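Local coordinates for fructosamine deglycase FrlB (Bacillus subtilis, PDB 3EUA), which converts a range of fructosamine 6-phosphates into glucose 6-phosphate and a free amino acid, at residues 248-253 and 261-266; 279-284 and 296-301. All coordinates share one frame; numbering follows the deposited sequence.

In the fold
Both contacts lie in the second SIS domain, an alpha-beta-alpha sandwich built on a parallel sheet. Strand 246-250 comes first; the chain then turns into helix 256-269, and contact 1 closes that strand-to-helix connection. Strand 273-277 follows, its loop runs on into helix 288-313, and contact 2 folds the loop back on this helix. The two closures follow in series, neither nested nor crossed, with centres about 14 Å apart. Contact 1 lies on one face of the sheet, where helix 256-269 packs. On the other face Leu249 meets helix 288-313, the helix used by contact 2. The end of 248-253 joins them directly, Leu252 CD1 lying 3.6 Å from Phe283 CD1.

Contact 1: 248-253 and 261-266; sequences ILLGLD and RALTFS
Ile248 and Leu250 meet Leu263 and Ser266 through aliphatic groups; the flat group beside them is the Ala262 peptide carbonyl, whose O takes Ser266 OG on one face and Ser266 N on the opposite face. The hydroxyl bond, 2.8 Å from Ser266 OG to Ala262 O, comes in 39° out of the carbonyl plane, a side-chain bond added to the backbone bond from Ser266 N. The Phe265 ring turns elsewhere, meeting Phe237, Tyr269 and, edge-to-face, Tyr323 of the second subunit. Across the contact, Ile248 sends its long branch toward the helix: with CG1 beside the backbone N (chi1 -65°) and the chain extended beyond it, CD1 reaches Ser266 OG at 3.7 Å and Leu263 CD1 at 4.1 Å. Leu263 splits its two methyls between the strand residues. Its CD2 meets Leu250 CD1 at 3.9 Å, and these two leucines cross at about a right angle. The axes of the short segments 248-250 and 261-266 approach to 9.3 Å, their N-to-C directions 142° apart, in the first half of the beta-alpha-beta unit that continues into strand 273-277, where Val275 also touches Leu250 and Leu263. Ser266 OG has a second partner in Tyr232 OH; an alanine here would take away the hydroxyl, and Tyr232 OH would probably lose this partner, while Ile248 CD1 would lose part of its cover. The strand thus meets the helix mainly through apolar carbons, with no hydrogen bond between them; the serine hydroxyl spends its polarity on its own helix and on Tyr232.

Contact 2: 279-284 and 296-301; sequences ASYDFT and PLVLNR
The connection from strand 273-277 to helix 288-313, in the second SIS domain, brings two aromatic side chains, Tyr281 and Phe283, against Val298 and Leu299 on the helix. Val298 serves both rings, one methyl each. Its CG1, anti to the backbone N (chi1 -174°), lies 3.7 Å from Tyr281 CD2, and the two side chains slide past each other in opposite directions. Its CG2 comes 3.6 Å from Phe283 CZ, the far corner of a ring that approaches from the direction opposite to the valine. Both methyls meet their rings obliquely. Leu299 makes a different approach: its CD2 stands at the edge of the Tyr281 ring, near the ring plane, 4.0 Å from CE2, and the side chains cross at about a right angle. The two rings thus each cover one methyl of Val298, and all four touching residues are buried. Between the two aromatic residues in sequence, Asp282 forms an Asx turn. Its OD1 accepts from Thr284 N at 3.0 Å, nearly along the C-O axis, and also from Thr284 OG1 at 2.6 Å, on the syn side of the carboxylate. The two bonds close the turn around Phe283. No hydrogen bond crosses from loop to helix within these segments; the phenol of Tyr281 reaches past the apolar contact to Glu179, while Phe283 O receives Lys291 NZ from the first turns of the same helix. In the wider fold, Tyr281 and Leu299 both touch Leu276 of strand 273-277, and Leu297 meets Tyr138 and Tyr142 of helix 137-153 and Tyr172 of the long helix 158-190, so this part of helix 288-313 touches the sheet through Leu299 and those two helices through Leu297.

Contact 1: 248-253 and 261-266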
loop_
_atom_site.group_PDB
_atom_site.type_symbol
_atom_site.label_atom_id
_atom_site.label_comp_id
_atom_site.label_asym_id
_atom_site.label_seq_id
_atom_site.Cartn_x
_atom_site.Cartn_y
_atom_site.Cartn_z
ATOM N N ILE A 248 -17.994 -1.371 3.426
ATOM C CA ILE A 248 -17.397 -0.129 3.887
ATOM C C ILE A 248 -17.201 -0.112 5.386
ATOM O O ILE A 248 -18.125 -0.367 6.157
ATOM C CB ILE A 248 -18.309 1.023 3.477
ATOM C CG1 ILE A 248 -18.321 1.103 1.948
ATOM C CG2 ILE A 248 -17.871 2.341 4.172
ATOM C CD1 ILE A 248 -19.185 2.219 1.343
ATOM N N LEU A 249 -15.967 0.166 5.800
ATOM C CA LEU A 249 -15.636 0.177 7.213
ATOM C C LEU A 249 -15.404 1.579 7.729
ATOM O O LEU A 249 -14.713 2.362 7.108
ATOM C CB LEU A 249 -14.361 -0.614 7.485
ATOM C CG LEU A 249 -14.336 -2.037 6.951
ATOM C CD1 LEU A 249 -12.942 -2.634 7.225
ATOM C CD2 LEU A 249 -15.488 -2.890 7.490
ATOM N N LEU A 250 -16.003 1.894 8.857
ATOM C CA LEU A 250 -15.811 3.188 9.473
ATOM C C LEU A 250 -15.232 2.914 10.841
ATOM O O LEU A 250 -15.836 2.208 11.652
ATOM C CB LEU A 250 -17.096 4.006 9.548
ATOM C CG LEU A 250 -17.696 4.404 8.202
ATOM C CD1 LEU A 250 -18.737 3.336 7.766
ATOM C CD2 LEU A 250 -18.294 5.769 8.346
ATOM N N GLY A 251 -14.041 3.454 11.086
ATOM C CA GLY A 251 -13.343 3.247 12.344
ATOM C C GLY A 251 -13.501 4.418 13.275
ATOM O O GLY A 251 -14.395 5.247 13.102
ATOM N N LEU A 252 -12.617 4.479 14.249
ATOM C CA LEU A 252 -12.650 5.530 15.270
ATOM C C LEU A 252 -11.331 6.324 15.322
ATOM O O LEU A 252 -11.039 7.055 16.300
ATOM C CB LEU A 252 -12.925 4.901 16.648
ATOM C CG LEU A 252 -14.251 4.149 16.842
ATOM C CD1 LEU A 252 -14.289 3.428 18.169
ATOM C CD2 LEU A 252 -15.456 5.098 16.699
ATOM N N ASP A 253 -10.521 6.179 14.290
ATOM C CA ASP A 253 -9.252 6.902 14.256
ATOM C C ASP A 253 -9.456 8.280 13.604
ATOM O O ASP A 253 -10.577 8.677 13.220
ATOM C CB ASP A 253 -8.062 6.062 13.664
ATOM C CG ASP A 253 -8.136 5.792 12.141
ATOM O OD1 ASP A 253 -8.764 6.566 11.370
ATOM O OD2 ASP A 253 -7.522 4.778 11.701
ATOM N N ARG A 261 -16.958 10.397 4.242
ATOM C CA ARG A 261 -17.162 11.031 2.948
ATOM C C ARG A 261 -17.446 9.966 1.885
ATOM O O ARG A 261 -18.361 10.126 1.062
ATOM C CB ARG A 261 -15.946 11.894 2.583
ATOM C CG ARG A 261 -16.072 12.668 1.319
ATOM C CD ARG A 261 -14.747 13.189 0.896
ATOM N NE ARG A 261 -14.849 13.953 -0.349
ATOM C CZ ARG A 261 -13.795 14.328 -1.073
ATOM N NH1 ARG A 261 -12.562 14.027 -0.688
ATOM N NH2 ARG A 261 -13.967 14.990 -2.207
ATOM N N ALA A 262 -16.675 8.890 1.920
ATOM C CA ALA A 262 -16.811 7.751 0.991
ATOM C C ALA A 262 -18.189 7.097 1.112
ATOM O O ALA A 262 -18.837 6.797 0.111
ATOM C CB ALA A 262 -15.701 6.757 1.265
ATOM N N LEU A 263 -18.638 6.891 2.343
ATOM C CA LEU A 263 -19.944 6.292 2.599
ATOM C C LEU A 263 -21.046 7.177 2.059
ATOM O O LEU A 263 -21.981 6.688 1.407
ATOM C CB LEU A 263 -20.167 6.082 4.103
ATOM C CG LEU A 263 -21.533 5.497 4.503
ATOM C CD1 LEU A 263 -21.837 4.164 3.779
ATOM C CD2 LEU A 263 -21.637 5.355 6.041
ATOM N N THR A 264 -20.954 8.469 2.346
ATOM C CA THR A 264 -21.959 9.421 1.884
ATOM C C THR A 264 -22.165 9.306 0.366
ATOM O O THR A 264 -23.296 9.199 -0.107
ATOM C CB THR A 264 -21.588 10.894 2.276
ATOM O OG1 THR A 264 -21.558 11.011 3.702
ATOM C CG2 THR A 264 -22.589 11.875 1.738
ATOM N N PHE A 265 -21.063 9.336 -0.384
ATOM C CA PHE A 265 -21.144 9.238 -1.819
ATOM C C PHE A 265 -21.744 7.906 -2.249
ATOM O O PHE A 265 -22.667 7.882 -3.055
ATOM C CB PHE A 265 -19.748 9.390 -2.430
ATOM C CG PHE A 265 -19.730 9.270 -3.907
ATOM C CD1 PHE A 265 -20.024 10.367 -4.696
ATOM C CD2 PHE A 265 -19.385 8.066 -4.524
ATOM C CE1 PHE A 265 -20.001 10.278 -6.050
ATOM C CE2 PHE A 265 -19.370 7.953 -5.904
ATOM C CZ PHE A 265 -19.668 9.060 -6.663
ATOM N N SER A 266 -21.216 6.815 -1.682
ATOM C CA SER A 266 -21.627 5.450 -2.022
ATOM C C SER A 266 -23.117 5.205 -1.786
ATOM O O SER A 266 -23.738 4.463 -2.549
ATOM C CB SER A 266 -20.777 4.415 -1.267
ATOM O OG SER A 266 -19.388 4.623 -1.527
#

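Contact 2: 279-284 and 296-301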
loop_
_atom_site.group_PDB
_atom_site.type_symbol
_atom_site.label_atom_id
_atom_site.label_comp_id
_atom_site.label_asym_id
_atom_site.label_seq_id
_atom_site.Cartn_x
_atom_site.Cartn_y
_atom_site.Cartn_z
ATOM N N ALA A 279 -18.405 2.934 15.427
ATOM C CA ALA A 279 -19.115 3.825 16.339
ATOM C C ALA A 279 -20.396 3.186 16.874
ATOM O O ALA A 279 -20.886 3.606 17.931
ATOM C CB ALA A 279 -19.382 5.152 15.668
ATOM N N SER A 280 -20.924 2.166 16.182
ATOM C CA SER A 280 -22.134 1.457 16.622
ATOM C C SER A 280 -21.831 0.402 17.691
ATOM O O SER A 280 -22.761 -0.163 18.237
ATOM C CB SER A 280 -22.862 0.841 15.426
ATOM O OG SER A 280 -22.114 -0.206 14.841
ATOM N N TYR A 281 -20.550 0.137 17.975
ATOM C CA TYR A 281 -20.154 -0.823 18.988
ATOM C C TYR A 281 -19.904 -0.110 20.306
ATOM O O TYR A 281 -19.865 1.123 20.358
ATOM C CB TYR A 281 -18.925 -1.642 18.523
ATOM C CG TYR A 281 -19.081 -2.230 17.135
ATOM C CD1 TYR A 281 -20.294 -2.779 16.710
ATOM C CD2 TYR A 281 -18.009 -2.289 16.266
ATOM C CE1 TYR A 281 -20.444 -3.315 15.433
ATOM C CE2 TYR A 281 -18.144 -2.847 14.967
ATOM C CZ TYR A 281 -19.360 -3.349 14.567
ATOM O OH TYR A 281 -19.494 -3.881 13.314
ATOM N N ASP A 282 -19.726 -0.884 21.376
ATOM C CA ASP A 282 -19.538 -0.333 22.723
ATOM C C ASP A 282 -18.077 -0.224 23.146
ATOM O O ASP A 282 -17.493 -1.205 23.585
ATOM C CB ASP A 282 -20.313 -1.223 23.696
ATOM C CG ASP A 282 -20.248 -0.742 25.129
ATOM O OD1 ASP A 282 -19.575 0.280 25.392
ATOM O OD2 ASP A 282 -20.872 -1.403 26.000
ATOM N N PHE A 283 -17.511 0.972 23.032
ATOM C CA PHE A 283 -16.139 1.253 23.436
ATOM C C PHE A 283 -16.104 2.075 24.712
ATOM O O PHE A 283 -15.110 2.716 25.002
ATOM C CB PHE A 283 -15.405 2.002 22.311
ATOM C CG PHE A 283 -15.049 1.123 21.114
ATOM C CD1 PHE A 283 -15.977 0.871 20.111
ATOM C CD2 PHE A 283 -13.783 0.594 20.989
ATOM C CE1 PHE A 283 -15.643 0.066 19.031
ATOM C CE2 PHE A 283 -13.449 -0.201 19.921
ATOM C CZ PHE A 283 -14.374 -0.471 18.946
ATOM N N THR A 284 -17.176 2.031 25.500
ATOM C CA THR A 284 -17.272 2.816 26.724
ATOM C C THR A 284 -16.236 2.450 27.803
ATOM O O THR A 284 -15.912 3.305 28.642
ATOM C CB THR A 284 -18.752 2.739 27.313
ATOM O OG1 THR A 284 -19.070 1.408 27.724
ATOM C CG2 THR A 284 -19.798 3.178 26.271
ATOM N N PRO A 296 -10.053 -1.258 14.753
ATOM C CA PRO A 296 -9.863 -2.222 13.648
ATOM C C PRO A 296 -9.931 -3.703 14.057
ATOM O O PRO A 296 -10.318 -4.568 13.234
ATOM C CB PRO A 296 -8.469 -1.905 13.108
ATOM C CG PRO A 296 -7.962 -0.716 13.796
ATOM C CD PRO A 296 -8.921 -0.320 14.891
ATOM N N LEU A 297 -9.495 -4.003 15.282
ATOM C CA LEU A 297 -9.560 -5.384 15.814
ATOM C C LEU A 297 -10.999 -5.839 15.915
ATOM O O LEU A 297 -11.338 -6.973 15.545
ATOM C CB LEU A 297 -8.898 -5.524 17.166
ATOM C CG LEU A 297 -7.384 -5.510 17.179
ATOM C CD1 LEU A 297 -6.775 -4.308 16.423
ATOM C CD2 LEU A 297 -6.918 -5.520 18.616
ATOM N N VAL A 298 -11.855 -4.961 16.377
ATOM C CA VAL A 298 -13.279 -5.280 16.486
ATOM C C VAL A 298 -13.921 -5.449 15.110
ATOM O O VAL A 298 -14.684 -6.369 14.888
ATOM C CB VAL A 298 -14.037 -4.170 17.222
ATOM C CG1 VAL A 298 -15.466 -4.631 17.437
ATOM C CG2 VAL A 298 -13.373 -3.883 18.581
ATOM N N LEU A 299 -13.611 -4.529 14.193
ATOM C CA LEU A 299 -14.138 -4.583 12.827
ATOM C C LEU A 299 -13.709 -5.905 12.175
ATOM O O LEU A 299 -14.518 -6.611 11.546
ATOM C CB LEU A 299 -13.694 -3.335 12.031
ATOM C CG LEU A 299 -14.359 -1.969 12.359
ATOM C CD1 LEU A 299 -13.575 -0.759 11.808
ATOM C CD2 LEU A 299 -15.816 -2.003 11.813
ATOM N N ASN A 300 -12.456 -6.268 12.384
ATOM C CA ASN A 300 -11.944 -7.512 11.866
ATOM C C ASN A 300 -12.667 -8.745 12.408
ATOM O O ASN A 300 -12.917 -9.708 11.656
ATOM C CB ASN A 300 -10.470 -7.660 12.201
ATOM C CG ASN A 300 -9.874 -8.863 11.567
ATOM O OD1 ASN A 300 -9.873 -8.966 10.354
ATOM N ND2 ASN A 300 -9.305 -9.773 12.378
ATOM N N ARG A 301 -12.954 -8.736 13.710
ATOM C CA ARG A 301 -13.645 -9.867 14.339
ATOM C C ARG A 301 -15.064 -10.003 13.806
ATOM O O ARG A 301 -15.537 -11.092 13.527
ATOM C CB ARG A 301 -13.682 -9.696 15.852
ATOM C CG ARG A 301 -14.377 -10.846 16.622
ATOM C CD ARG A 301 -13.645 -12.207 16.410
ATOM N NE ARG A 301 -14.408 -13.360 16.876
ATOM C CZ ARG A 301 -15.299 -14.033 16.148
ATOM N NH1 ARG A 301 -15.592 -13.694 14.908
ATOM N NH2 ARG A 301 -15.914 -15.070 16.674
#